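Local coordinates for nuclear import protein MOG1 (Saccharomyces cerevisiae, PDB 1JHS) that binds the small GTPase Gsp1, the yeast Ran, and takes part in nuclear protein import and poly(A)+ mRNA export, at residues V16-A24 with A35-D43; N85-Q94 with G106-W115. The protein carries 1 engineered substitution. All blocks are in the same frame, centred on the assembly; numbering follows the deposited sequence.

How the contacts relate
Contacts 1 and 2 occupy the two borders of one seven-stranded antiparallel sheet. In contact 1 the outermost strand 21-23 pairs with 34-39; in contact 2 the other outermost strand, 87-99, pairs with 103-113. Strands 56-63, 138-147 and 124-133 fill the space between, so the contacts do not touch: their centres are 25 Å apart, their nearest atoms about 13 Å, and they lie on opposite sides of the chain's centre. Both are hairpin pairings that follow one another in sequence, within the Mog1 family region. Contact 1 also reaches the small sheet through Val17, whereas contact 2 leans on helix 70-83.

Contact 1: V16-A24 with A35-D43; sequences VVPPGFIDA and AVYVNSRRD. Engineered in segment 35-43: Ala35 (natural residue Glu).
The antiparallel beta hairpin at one border of the large sheet joins strand 21-23 to strand 35-39, and the type II turn Pro18-Phe21 leads into it. Ile22 and Val38 form the hydrogen-bonded pair, each backbone N donating to the other's O over 2.9 Å; Ala24 N to Val36 O continues the pairing. The Ile22 and Val38 side chains lie side by side, pointing the same way on one face of the sheet, where Ile22 CG2 presses on Val38 CG2 at 3.4 Å, tighter than usual carbon contact.

Phe21, Asp23, Tyr37 and Asn39 occupy the other face. The Phe21 ring is sandwiched: Asn39 CA and CB cover one side, Pro18 CD the opposite one, and the Asn39 amide is turned 35° from the ring plane. Asn39 ND2, against Phe21 CE1 and CZ, donates to Glu55 OE1 and Ala52 O. The Tyr37 ring lies between Val17 CG1, 4.1 Å from its centroid and almost on the normal, and Asp23 CA over the other face. Val17, from strand 13-17, thereby brings the small sheet against the hairpin. One water links Asp23 OD2 to Tyr37 OH and another links Asp23 OD1 to Val36 N; Asp23 OD1 also bonds to Ser25.

Where strand 35-39 ends, Ser40 gives two bonds to Gly20 O: from the backbone N, and from OG at 2.6 Å, which comes from above the carbonyl plane. Asn39 OD1 receives Arg41 N in an Asx turn. The Arg41 chain is extended from CG to NE; Phe21 CE1 lies over one guanidinium face, offset toward its rim, and Asp49 forms a salt bridge with Arg41 NH2. Pro19 O sits in the guanidinium plane, gripped side-on by Arg41 NE at 2.9 Å and Arg41 NH2 at 3.0 Å.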
ATOM      1  N   VAL A  16       7.232  -1.315  -9.670  1.00 11.07           N
ATOM      2  CA  VAL A  16       6.606  -2.427 -10.392  1.00 10.62           C
ATOM      3  C   VAL A  16       5.200  -2.650  -9.885  1.00 10.60           C
ATOM      4  O   VAL A  16       4.883  -2.245  -8.768  1.00  9.95           O
ATOM      5  CB  VAL A  16       7.395  -3.741 -10.194  1.00 10.68           C
ATOM      6  CG1 VAL A  16       8.814  -3.581 -10.716  1.00 10.25           C
ATOM      7  CG2 VAL A  16       7.427  -4.124  -8.689  1.00 10.55           C
ATOM      8  N   VAL A  17       4.353  -3.248 -10.735  1.00 10.83           N
ATOM      9  CA  VAL A  17       2.998  -3.631 -10.350  1.00 11.81           C
ATOM     10  C   VAL A  17       2.700  -5.001 -10.990  1.00 11.52           C
ATOM     11  O   VAL A  17       3.353  -5.407 -11.973  1.00 12.00           O
ATOM     12  CB  VAL A  17       1.887  -2.590 -10.761  1.00 12.05           C
ATOM     13  CG1 VAL A  17       2.235  -1.196 -10.211  1.00 11.94           C
ATOM     14  CG2 VAL A  17       1.692  -2.575 -12.264  1.00 12.19           C
ATOM     15  N   PRO A  18       1.730  -5.748 -10.437  1.00 11.10           N
ATOM     16  CA  PRO A  18       1.424  -7.063 -11.016  1.00 11.98           C
ATOM     17  C   PRO A  18       0.757  -7.004 -12.376  1.00 11.68           C
ATOM     18  O   PRO A  18       0.122  -6.014 -12.730  1.00 11.20           O
ATOM     19  CB  PRO A  18       0.452  -7.690 -10.006  1.00 11.52           C
ATOM     20  CG  PRO A  18       0.712  -6.936  -8.720  1.00 11.39           C
ATOM     21  CD  PRO A  18       0.930  -5.513  -9.231  1.00 11.40           C
ATOM     22  N   PRO A  19       0.885  -8.091 -13.155  1.00 11.36           N
ATOM     23  CA  PRO A  19       0.231  -8.081 -14.464  1.00 12.09           C
ATOM     24  C   PRO A  19      -1.295  -8.050 -14.244  1.00 11.96           C
ATOM     25  O   PRO A  19      -1.802  -8.521 -13.219  1.00 11.62           O
ATOM     26  CB  PRO A  19       0.718  -9.380 -15.112  1.00 11.78           C
ATOM     27  CG  PRO A  19       1.139 -10.266 -13.937  1.00 12.08           C
ATOM     28  CD  PRO A  19       1.764  -9.268 -12.992  1.00 11.74           C
ATOM     29  N   GLY A  20      -2.015  -7.451 -15.179  1.00 12.28           N
ATOM     30  CA  GLY A  20      -3.461  -7.383 -15.043  1.00 13.04           C
ATOM     31  C   GLY A  20      -3.944  -6.179 -14.253  1.00 13.45           C
ATOM     32  O   GLY A  20      -5.160  -6.008 -14.071  1.00 13.40           O
ATOM     33  N   PHE A  21      -3.011  -5.360 -13.764  1.00 13.49           N
ATOM     34  CA  PHE A  21      -3.372  -4.165 -13.000  1.00 14.07           C
ATOM     35  C   PHE A  21      -3.322  -2.989 -13.968  1.00 15.04           C
ATOM     36  O   PHE A  21      -2.333  -2.812 -14.676  1.00 15.75           O
ATOM     37  CB  PHE A  21      -2.393  -3.924 -11.844  1.00 13.12           C
ATOM     38  CG  PHE A  21      -2.727  -4.687 -10.596  1.00 12.51           C
ATOM     39  CD1 PHE A  21      -2.709  -6.080 -10.586  1.00 12.01           C
ATOM     40  CD2 PHE A  21      -3.053  -4.009  -9.410  1.00 12.24           C
ATOM     41  CE1 PHE A  21      -3.010  -6.793  -9.420  1.00 11.48           C
ATOM     42  CE2 PHE A  21      -3.354  -4.717  -8.245  1.00 11.84           C
ATOM     43  CZ  PHE A  21      -3.332  -6.120  -8.254  1.00 11.61           C
ATOM     44  N   ILE A  22      -4.387  -2.200 -14.003  1.00 15.50           N
ATOM     45  CA  ILE A  22      -4.451  -1.076 -14.911  1.00 15.95           C
ATOM     46  C   ILE A  22      -4.205   0.247 -14.198  1.00 15.64           C
ATOM     47  O   ILE A  22      -4.537   0.409 -13.019  1.00 14.91           O
ATOM     48  CB  ILE A  22      -5.833  -1.017 -15.607  1.00 16.85           C
ATOM     49  CG1 ILE A  22      -5.934   0.230 -16.488  1.00 18.03           C
ATOM     50  CG2 ILE A  22      -6.922  -0.976 -14.576  1.00 17.82           C
ATOM     51  CD1 ILE A  22      -7.231   0.290 -17.280  1.00 20.05           C
ATOM     52  N   ASP A  23      -3.598   1.174 -14.935  1.00 15.27           N
ATOM     53  CA  ASP A  23      -3.310   2.512 -14.451  1.00 15.36           C
ATOM     54  C   ASP A  23      -4.652   3.238 -14.551  1.00 15.10           C
ATOM     55  O   ASP A  23      -5.141   3.479 -15.664  1.00 14.83           O
ATOM     56  CB  ASP A  23      -2.269   3.168 -15.367  1.00 15.74           C
ATOM     57  CG  ASP A  23      -1.972   4.596 -14.994  1.00 16.14           C
ATOM     58  OD1 ASP A  23      -2.762   5.221 -14.244  1.00 17.00           O
ATOM     59  OD2 ASP A  23      -0.938   5.101 -15.486  1.00 17.34           O
ATOM     60  N   ALA A  24      -5.251   3.575 -13.406  1.00 14.38           N
ATOM     61  CA  ALA A  24      -6.546   4.229 -13.428  1.00 14.61           C
ATOM     62  C   ALA A  24      -6.545   5.569 -14.152  1.00 14.90           C
ATOM     63  O   ALA A  24      -7.588   5.990 -14.650  1.00 15.01           O
ATOM     64  CB  ALA A  24      -7.094   4.397 -11.997  1.00 14.31           C
ATOM     65  N   ALA A  35      -0.493   8.084  -7.985  1.00 12.38           N
ATOM     66  CA  ALA A  35      -0.455   7.119  -9.072  1.00 11.81           C
ATOM     67  C   ALA A  35      -1.433   6.040  -8.523  1.00 11.52           C
ATOM     68  O   ALA A  35      -1.338   5.656  -7.356  1.00 11.66           O
ATOM     69  CB  ALA A  35       0.961   6.557  -9.260  1.00 12.32           C
ATOM     70  N   VAL A  36      -2.396   5.606  -9.330  1.00 10.80           N
ATOM     71  CA  VAL A  36      -3.412   4.635  -8.881  1.00 10.46           C
ATOM     72  C   VAL A  36      -3.525   3.466  -9.846  1.00 10.07           C
ATOM     73  O   VAL A  36      -3.734   3.676 -11.048  1.00  9.82           O
ATOM     74  CB  VAL A  36      -4.813   5.316  -8.802  1.00 10.38           C
ATOM     75  CG1 VAL A  36      -5.877   4.318  -8.336  1.00 10.30           C
ATOM     76  CG2 VAL A  36      -4.736   6.550  -7.854  1.00 10.27           C
ATOM     77  N   TYR A  37      -3.398   2.245  -9.325  1.00  9.51           N
ATOM     78  CA  TYR A  37      -3.538   1.039 -10.155  1.00 10.14           C
ATOM     79  C   TYR A  37      -4.619   0.154  -9.549  1.00  9.86           C
ATOM     80  O   TYR A  37      -4.696   0.035  -8.313  1.00  9.30           O
ATOM     81  CB  TYR A  37      -2.226   0.246 -10.192  1.00 10.85           C
ATOM     82  CG  TYR A  37      -1.194   0.881 -11.074  1.00 11.79           C
ATOM     83  CD1 TYR A  37      -0.472   1.990 -10.639  1.00 12.33           C
ATOM     84  CD2 TYR A  37      -1.016   0.444 -12.392  1.00 12.35           C
ATOM     85  CE1 TYR A  37       0.397   2.665 -11.498  1.00 13.20           C
ATOM     86  CE2 TYR A  37      -0.147   1.114 -13.267  1.00 13.15           C
ATOM     87  CZ  TYR A  37       0.548   2.226 -12.801  1.00 13.48           C
ATOM     88  OH  TYR A  37       1.396   2.917 -13.640  1.00 14.85           O
ATOM     89  N   VAL A  38      -5.466  -0.443 -10.382  1.00  9.84           N
ATOM     90  CA  VAL A  38      -6.494  -1.355  -9.839  1.00  9.94           C
ATOM     91  C   VAL A  38      -6.422  -2.708 -10.539  1.00  9.98           C
ATOM     92  O   VAL A  38      -6.080  -2.802 -11.738  1.00  9.27           O
ATOM     93  CB  VAL A  38      -7.957  -0.837  -9.993  1.00 10.13           C
ATOM     94  CG1 VAL A  38      -8.186   0.404  -9.124  1.00 10.07           C
ATOM     95  CG2 VAL A  38      -8.271  -0.571 -11.471  1.00 10.22           C
ATOM     96  N   ASN A  39      -6.717  -3.760  -9.778  1.00 10.32           N
ATOM     97  CA  ASN A  39      -6.665  -5.112 -10.317  1.00 11.29           C
ATOM     98  C   ASN A  39      -7.829  -5.243 -11.312  1.00 12.17           C
ATOM     99  O   ASN A  39      -8.996  -5.164 -10.905  1.00 12.28           O
ATOM    100  CB  ASN A  39      -6.847  -6.128  -9.173  1.00 10.56           C
ATOM    101  CG  ASN A  39      -6.630  -7.564  -9.629  1.00 10.77           C
ATOM    102  OD1 ASN A  39      -6.922  -7.912 -10.782  1.00  9.56           O
ATOM    103  ND2 ASN A  39      -6.134  -8.407  -8.726  1.00 10.37           N
ATOM    104  N   SER A  40      -7.516  -5.430 -12.597  1.00 13.61           N
ATOM    105  CA  SER A  40      -8.566  -5.590 -13.614  1.00 15.28           C
ATOM    106  C   SER A  40      -8.604  -7.013 -14.189  1.00 16.20           C
ATOM    107  O   SER A  40      -9.150  -7.231 -15.269  1.00 15.59           O
ATOM    108  CB  SER A  40      -8.362  -4.593 -14.754  1.00 15.69           C
ATOM    109  OG  SER A  40      -7.137  -4.874 -15.407  1.00 17.21           O
ATOM    110  N   ARG A  41      -8.041  -7.979 -13.460  1.00 16.86           N
ATOM    111  CA  ARG A  41      -8.033  -9.373 -13.909  1.00 18.64           C
ATOM    112  C   ARG A  41      -9.435  -9.976 -13.931  1.00 20.28           C
ATOM    113  O   ARG A  41     -10.285  -9.633 -13.110  1.00 19.93           O
ATOM    114  CB  ARG A  41      -7.181 -10.231 -12.974  1.00 17.72           C
ATOM    115  CG  ARG A  41      -5.727  -9.808 -12.864  1.00 16.79           C
ATOM    116  CD  ARG A  41      -4.975 -10.669 -11.833  1.00 15.60           C
ATOM    117  NE  ARG A  41      -3.554 -10.332 -11.793  1.00 14.32           N
ATOM    118  CZ  ARG A  41      -2.664 -10.898 -10.985  1.00 13.94           C
ATOM    119  NH1 ARG A  41      -3.042 -11.838 -10.131  1.00 13.46           N
ATOM    120  NH2 ARG A  41      -1.390 -10.536 -11.042  1.00 13.02           N
ATOM    121  N   ARG A  42      -9.664 -10.891 -14.864  1.00 22.55           N
ATOM    122  CA  ARG A  42     -10.947 -11.582 -14.940  1.00 25.39           C
ATOM    123  C   ARG A  42     -10.887 -12.736 -13.932  1.00 26.75           C
ATOM    124  O   ARG A  42      -9.802 -13.231 -13.601  1.00 26.45           O
ATOM    125  CB  ARG A  42     -11.187 -12.113 -16.363  1.00 26.24           C
ATOM    126  CG  ARG A  42     -11.350 -11.010 -17.404  1.00 28.00           C
ATOM    127  CD  ARG A  42     -11.771 -11.561 -18.784  1.00 29.39           C
ATOM    128  NE  ARG A  42     -10.774 -12.469 -19.343  1.00 30.47           N
ATOM    129  CZ  ARG A  42      -9.600 -12.085 -19.828  1.00 31.06           C
ATOM    130  NH1 ARG A  42      -9.268 -10.799 -19.833  1.00 31.48           N
ATOM    131  NH2 ARG A  42      -8.750 -12.994 -20.285  1.00 31.79           N
ATOM    132  N   ASP A  43     -12.037 -13.174 -13.436  1.00 28.85           N
ATOM    133  CA  ASP A  43     -12.036 -14.250 -12.453  1.00 31.31           C
ATOM    134  C   ASP A  43     -11.371 -15.528 -12.977  1.00 32.93           C
ATOM    135  O   ASP A  43     -10.720 -16.239 -12.218  1.00 33.02           O
ATOM    136  CB  ASP A  43     -13.464 -14.583 -11.991  1.00 31.63           C
ATOM    137  CG  ASP A  43     -14.173 -13.400 -11.353  1.00 32.09           C
ATOM    138  OD1 ASP A  43     -13.491 -12.499 -10.814  1.00 31.75           O
ATOM    139  OD2 ASP A  43     -15.427 -13.385 -11.377  1.00 32.39           O
TER
HETATM  140  O   HOH W   1      -2.396   6.709 -11.863  1.00 14.21           O
HETATM  141  O   HOH W   2       0.926   5.561 -13.650  1.00 28.01           O

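Contact 2: N85-Q94 with G106-W115; sequences NGTTKWEALQ and GLVMEVANKW
Thr87 and Glu110 meet obliquely across the hairpin of strands 87-99 and 103-113: Thr87 OG1 donates over 2.6 Å to the anti lone pair of Glu110 OE1, while Asn113 ND2 reaches Glu110 OE2 from above the carboxylate plane. A water also donates to Glu110 OE1 and to Asn85 O, giving OE1 a second partner. Two classic beta bulges interrupt the pairing: Thr88 N and Lys89 N approach Ala112 O from one side of its plane, and Val111 N and Ala112 N share Lys89 O, the Val111 bond being almost straight (178°). Beyond them, Glu91 and Met109 lie side by side. The extended Glu91 chain crosses Val111 at about a right angle, Glu91 CD 3.6 Å from Val111 CG1, and the bend of Met109 at chi3 (57°) carries its CE to Leu93 CD2. The Trp90 indole slants across Val108, with Trp90 CE3 3.6 Å from Val108 CG1. Helix 70-83 packs against this indole through Val78 and Thr82, and its Glu79 accepts from Trp90 NE1; Leu107 meets helix 163-178, and strand 124-133 pairs with the far edge of 106-110.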
ATOM      1  N   ASN A  85     -11.318   6.042   7.439  1.00 18.47           N
ATOM      2  CA  ASN A  85     -12.268   4.935   7.392  1.00 17.41           C
ATOM      3  C   ASN A  85     -13.048   4.799   8.702  1.00 16.37           C
ATOM      4  O   ASN A  85     -13.842   3.868   8.854  1.00 16.27           O
ATOM      5  CB  ASN A  85     -11.522   3.629   7.158  1.00 18.08           C
ATOM      6  CG  ASN A  85     -10.708   3.634   5.874  1.00 19.03           C
ATOM      7  OD1 ASN A  85      -9.726   2.877   5.742  1.00 19.86           O
ATOM      8  ND2 ASN A  85     -11.112   4.468   4.917  1.00 18.69           N
ATOM      9  N   GLY A  86     -12.808   5.712   9.637  1.00 15.21           N
ATOM     10  CA  GLY A  86     -13.475   5.653  10.925  1.00 14.05           C
ATOM     11  C   GLY A  86     -12.725   4.746  11.892  1.00 13.30           C
ATOM     12  O   GLY A  86     -13.195   4.461  12.993  1.00 13.17           O
ATOM     13  N   THR A  87     -11.548   4.290  11.475  1.00 12.79           N
ATOM     14  CA  THR A  87     -10.740   3.433  12.332  1.00 12.27           C
ATOM     15  C   THR A  87     -10.213   4.235  13.522  1.00 12.06           C
ATOM     16  O   THR A  87      -9.724   5.352  13.357  1.00 11.63           O
ATOM     17  CB  THR A  87      -9.544   2.880  11.561  1.00 12.32           C
ATOM     18  OG1 THR A  87     -10.020   2.028  10.515  1.00 12.13           O
ATOM     19  CG2 THR A  87      -8.617   2.074  12.488  1.00 11.67           C
ATOM     20  N   THR A  88     -10.298   3.678  14.721  1.00 11.99           N
ATOM     21  CA  THR A  88      -9.760   4.380  15.890  1.00 12.50           C
ATOM     22  C   THR A  88      -8.547   3.662  16.486  1.00 12.65           C
ATOM     23  O   THR A  88      -7.792   4.250  17.272  1.00 13.30           O
ATOM     24  CB  THR A  88     -10.813   4.527  16.972  1.00 12.19           C
ATOM     25  OG1 THR A  88     -11.426   3.255  17.169  1.00 12.16           O
ATOM     26  CG2 THR A  88     -11.866   5.583  16.551  1.00 12.20           C
ATOM     27  N   LYS A  89      -8.375   2.391  16.143  1.00 12.83           N
ATOM     28  CA  LYS A  89      -7.213   1.627  16.607  1.00 13.14           C
ATOM     29  C   LYS A  89      -6.899   0.608  15.537  1.00 12.31           C
ATOM     30  O   LYS A  89      -7.796   0.014  14.942  1.00 11.67           O
ATOM     31  CB  LYS A  89      -7.489   0.888  17.925  1.00 14.35           C
ATOM     32  CG  LYS A  89      -7.947   1.811  19.043  1.00 16.82           C
ATOM     33  CD  LYS A  89      -8.033   1.102  20.386  1.00 18.55           C
ATOM     34  CE  LYS A  89      -8.475   2.115  21.459  1.00 19.61           C
ATOM     35  NZ  LYS A  89      -8.283   1.530  22.802  1.00 20.70           N
ATOM     36  N   TRP A  90      -5.618   0.395  15.299  1.00 11.88           N
ATOM     37  CA  TRP A  90      -5.225  -0.568  14.292  1.00 11.89           C
ATOM     38  C   TRP A  90      -4.016  -1.330  14.777  1.00 12.16           C
ATOM     39  O   TRP A  90      -3.339  -0.916  15.743  1.00 11.65           O
ATOM     40  CB  TRP A  90      -4.888   0.130  12.954  1.00 11.42           C
ATOM     41  CG  TRP A  90      -3.930   1.315  13.063  1.00 11.36           C
ATOM     42  CD1 TRP A  90      -4.266   2.620  13.304  1.00 11.24           C
ATOM     43  CD2 TRP A  90      -2.500   1.288  12.921  1.00 11.39           C
ATOM     44  NE1 TRP A  90      -3.136   3.410  13.316  1.00 11.64           N
ATOM     45  CE2 TRP A  90      -2.038   2.618  13.080  1.00 11.86           C
ATOM     46  CE3 TRP A  90      -1.570   0.275  12.672  1.00 11.18           C
ATOM     47  CZ2 TRP A  90      -0.672   2.960  13.001  1.00 11.87           C
ATOM     48  CZ3 TRP A  90      -0.203   0.613  12.592  1.00 11.56           C
ATOM     49  CH2 TRP A  90       0.224   1.949  12.753  1.00 12.28           C
ATOM     50  N   GLU A  91      -3.733  -2.440  14.115  1.00 12.90           N
ATOM     51  CA  GLU A  91      -2.561  -3.208  14.491  1.00 13.96           C
ATOM     52  C   GLU A  91      -1.729  -3.551  13.272  1.00 13.49           C
ATOM     53  O   GLU A  91      -2.254  -3.665  12.149  1.00 12.76           O
ATOM     54  CB  GLU A  91      -2.954  -4.472  15.258  1.00 15.53           C
ATOM     55  CG  GLU A  91      -3.725  -5.542  14.516  1.00 18.26           C
ATOM     56  CD  GLU A  91      -4.061  -6.735  15.446  1.00 19.85           C
ATOM     57  OE1 GLU A  91      -4.591  -7.757  14.950  1.00 21.69           O
ATOM     58  OE2 GLU A  91      -3.798  -6.642  16.669  1.00 21.29           O
ATOM     59  N   ALA A  92      -0.424  -3.662  13.488  1.00 13.45           N
ATOM     60  CA  ALA A  92       0.484  -4.009  12.415  1.00 13.81           C
ATOM     61  C   ALA A  92       0.593  -5.523  12.429  1.00 14.23           C
ATOM     62  O   ALA A  92       1.155  -6.083  13.373  1.00 14.32           O
ATOM     63  CB  ALA A  92       1.855  -3.361  12.660  1.00 14.19           C
ATOM     64  N   LEU A  93       0.039  -6.180  11.410  1.00 14.28           N
ATOM     65  CA  LEU A  93       0.102  -7.637  11.313  1.00 14.85           C
ATOM     66  C   LEU A  93       1.511  -8.090  10.952  1.00 15.36           C
ATOM     67  O   LEU A  93       1.927  -9.197  11.299  1.00 15.10           O
ATOM     68  CB  LEU A  93      -0.869  -8.157  10.251  1.00 14.97           C
ATOM     69  CG  LEU A  93      -2.337  -7.758  10.408  1.00 15.39           C
ATOM     70  CD1 LEU A  93      -3.173  -8.495   9.392  1.00 15.11           C
ATOM     71  CD2 LEU A  93      -2.807  -8.068  11.814  1.00 15.83           C
ATOM     72  N   GLN A  94       2.220  -7.236  10.221  1.00 15.49           N
ATOM     73  CA  GLN A  94       3.594  -7.498   9.808  1.00 16.39           C
ATOM     74  C   GLN A  94       4.292  -6.138   9.698  1.00 16.13           C
ATOM     75  O   GLN A  94       3.644  -5.131   9.408  1.00 15.43           O
ATOM     76  CB  GLN A  94       3.617  -8.200   8.445  1.00 17.78           C
ATOM     77  CG  GLN A  94       4.987  -8.731   8.081  1.00 20.12           C
ATOM     78  CD  GLN A  94       4.919 -10.138   7.533  1.00 21.15           C
ATOM     79  OE1 GLN A  94       3.954 -10.856   7.772  1.00 22.67           O
ATOM     80  NE2 GLN A  94       5.952 -10.547   6.822  1.00 21.86           N
ATOM     81  N   GLY A 106       4.741  -2.522   6.174  1.00  9.69           N
ATOM     82  CA  GLY A 106       3.933  -3.283   7.111  1.00  9.73           C
ATOM     83  C   GLY A 106       2.544  -3.555   6.542  1.00  9.85           C
ATOM     84  O   GLY A 106       2.174  -2.985   5.506  1.00  9.65           O
ATOM     85  N   LEU A 107       1.821  -4.477   7.179  1.00  9.94           N
ATOM     86  CA  LEU A 107       0.435  -4.789   6.817  1.00 10.36           C
ATOM     87  C   LEU A 107      -0.341  -4.269   8.037  1.00 10.70           C
ATOM     88  O   LEU A 107       0.049  -4.514   9.177  1.00 10.59           O
ATOM     89  CB  LEU A 107       0.205  -6.289   6.697  1.00 10.63           C
ATOM     90  CG  LEU A 107       0.781  -7.033   5.504  1.00 10.67           C
ATOM     91  CD1 LEU A 107       0.377  -8.493   5.673  1.00 11.29           C
ATOM     92  CD2 LEU A 107       0.226  -6.471   4.198  1.00 10.97           C
ATOM     93  N   VAL A 108      -1.442  -3.586   7.797  1.00 11.23           N
ATOM     94  CA  VAL A 108      -2.209  -2.963   8.871  1.00 11.90           C
ATOM     95  C   VAL A 108      -3.678  -3.363   8.810  1.00 11.93           C
ATOM     96  O   VAL A 108      -4.216  -3.576   7.731  1.00 10.61           O
ATOM     97  CB  VAL A 108      -2.081  -1.428   8.720  1.00 12.53           C
ATOM     98  CG1 VAL A 108      -3.092  -0.697   9.610  1.00 13.74           C
ATOM     99  CG2 VAL A 108      -0.626  -1.020   9.077  1.00 12.76           C
ATOM    100  N   MET A 109      -4.312  -3.458   9.979  1.00 12.33           N
ATOM    101  CA  MET A 109      -5.713  -3.838  10.027  1.00 13.41           C
ATOM    102  C   MET A 109      -6.386  -3.142  11.194  1.00 12.84           C
ATOM    103  O   MET A 109      -5.830  -3.059  12.301  1.00 12.92           O
ATOM    104  CB  MET A 109      -5.837  -5.351  10.222  1.00 14.54           C
ATOM    105  CG  MET A 109      -7.262  -5.909  10.087  1.00 16.41           C
ATOM    106  SD  MET A 109      -7.226  -7.721  10.381  1.00 18.86           S
ATOM    107  CE  MET A 109      -6.533  -7.705  11.961  1.00 18.41           C
ATOM    108  N   GLU A 110      -7.577  -2.620  10.932  1.00 13.05           N
ATOM    109  CA  GLU A 110      -8.363  -1.952  11.965  1.00 12.94           C
ATOM    110  C   GLU A 110      -8.741  -2.986  13.023  1.00 12.90           C
ATOM    111  O   GLU A 110      -9.028  -4.138  12.680  1.00 12.91           O
ATOM    112  CB  GLU A 110      -9.668  -1.410  11.352  1.00 13.24           C
ATOM    113  CG  GLU A 110     -10.819  -1.209  12.363  1.00 13.25           C
ATOM    114  CD  GLU A 110     -12.068  -0.667  11.702  1.00 13.52           C
ATOM    115  OE1 GLU A 110     -11.988   0.450  11.153  1.00 13.57           O
ATOM    116  OE2 GLU A 110     -13.123  -1.355  11.726  1.00 13.84           O
ATOM    117  N   VAL A 111      -8.715  -2.597  14.296  1.00 12.17           N
ATOM    118  CA  VAL A 111      -9.191  -3.499  15.340  1.00 11.79           C
ATOM    119  C   VAL A 111     -10.325  -2.792  16.094  1.00 11.45           C
ATOM    120  O   VAL A 111     -11.080  -3.427  16.825  1.00 11.55           O
ATOM    121  CB  VAL A 111      -8.064  -3.964  16.317  1.00 11.66           C
ATOM    122  CG1 VAL A 111      -7.098  -4.873  15.561  1.00 12.31           C
ATOM    123  CG2 VAL A 111      -7.354  -2.782  16.966  1.00 12.06           C
ATOM    124  N   ALA A 112     -10.447  -1.478  15.903  1.00 10.59           N
ATOM    125  CA  ALA A 112     -11.528  -0.721  16.533  1.00 10.25           C
ATOM    126  C   ALA A 112     -11.936   0.466  15.666  1.00 10.19           C
ATOM    127  O   ALA A 112     -11.089   1.060  14.976  1.00  9.79           O
ATOM    128  CB  ALA A 112     -11.122  -0.235  17.923  1.00  9.93           C
ATOM    129  N   ASN A 113     -13.230   0.784  15.653  1.00  9.96           N
ATOM    130  CA  ASN A 113     -13.654   1.953  14.884  1.00  9.80           C
ATOM    131  C   ASN A 113     -14.551   2.844  15.751  1.00 10.00           C
ATOM    132  O   ASN A 113     -14.945   2.454  16.857  1.00 10.37           O
ATOM    133  CB  ASN A 113     -14.345   1.552  13.559  1.00  9.81           C
ATOM    134  CG  ASN A 113     -15.565   0.676  13.747  1.00  9.64           C
ATOM    135  OD1 ASN A 113     -16.450   0.953  14.567  1.00  9.87           O
ATOM    136  ND2 ASN A 113     -15.640  -0.383  12.954  1.00 10.21           N
ATOM    137  N   LYS A 114     -14.854   4.047  15.275  1.00 10.16           N
ATOM    138  CA  LYS A 114     -15.658   4.983  16.067  1.00 10.18           C
ATOM    139  C   LYS A 114     -17.085   4.580  16.381  1.00 10.16           C
ATOM    140  O   LYS A 114     -17.706   5.162  17.292  1.00  9.99           O
ATOM    141  CB  LYS A 114     -15.672   6.375  15.403  1.00 10.25           C
ATOM    142  CG  LYS A 114     -16.357   6.421  14.038  1.00 11.24           C
ATOM    143  CD  LYS A 114     -16.477   7.876  13.513  1.00 11.81           C
ATOM    144  CE  LYS A 114     -17.123   8.792  14.567  1.00 12.22           C
ATOM    145  NZ  LYS A 114     -17.106  10.259  14.202  1.00 12.35           N
ATOM    146  N   TRP A 115     -17.613   3.599  15.646  1.00  9.91           N
ATOM    147  CA  TRP A 115     -19.001   3.154  15.863  1.00 10.08           C
ATOM    148  C   TRP A 115     -19.042   1.973  16.845  1.00 10.53           C
ATOM    149  O   TRP A 115     -20.117   1.473  17.178  1.00  9.76           O
ATOM    150  CB  TRP A 115     -19.627   2.743  14.528  1.00  9.62           C
ATOM    151  CG  TRP A 115     -19.574   3.866  13.533  1.00 10.08           C
ATOM    152  CD1 TRP A 115     -20.334   5.003  13.544  1.00  9.59           C
ATOM    153  CD2 TRP A 115     -18.630   4.018  12.468  1.00 10.48           C
ATOM    154  NE1 TRP A 115     -19.911   5.864  12.549  1.00 10.19           N
ATOM    155  CE2 TRP A 115     -18.865   5.282  11.878  1.00 10.50           C
ATOM    156  CE3 TRP A 115     -17.604   3.207  11.954  1.00 10.69           C
ATOM    157  CZ2 TRP A 115     -18.107   5.762  10.794  1.00 11.36           C
ATOM    158  CZ3 TRP A 115     -16.851   3.682  10.876  1.00 11.06           C
ATOM    159  CH2 TRP A 115     -17.108   4.951  10.310  1.00 10.79           C
TER
HETATM  160  O   HOH W   3     -13.774   1.346   9.385  1.00 18.76           O
HETATM  161  O   HOH W   4     -13.279   3.503  19.473  1.00 26.37           O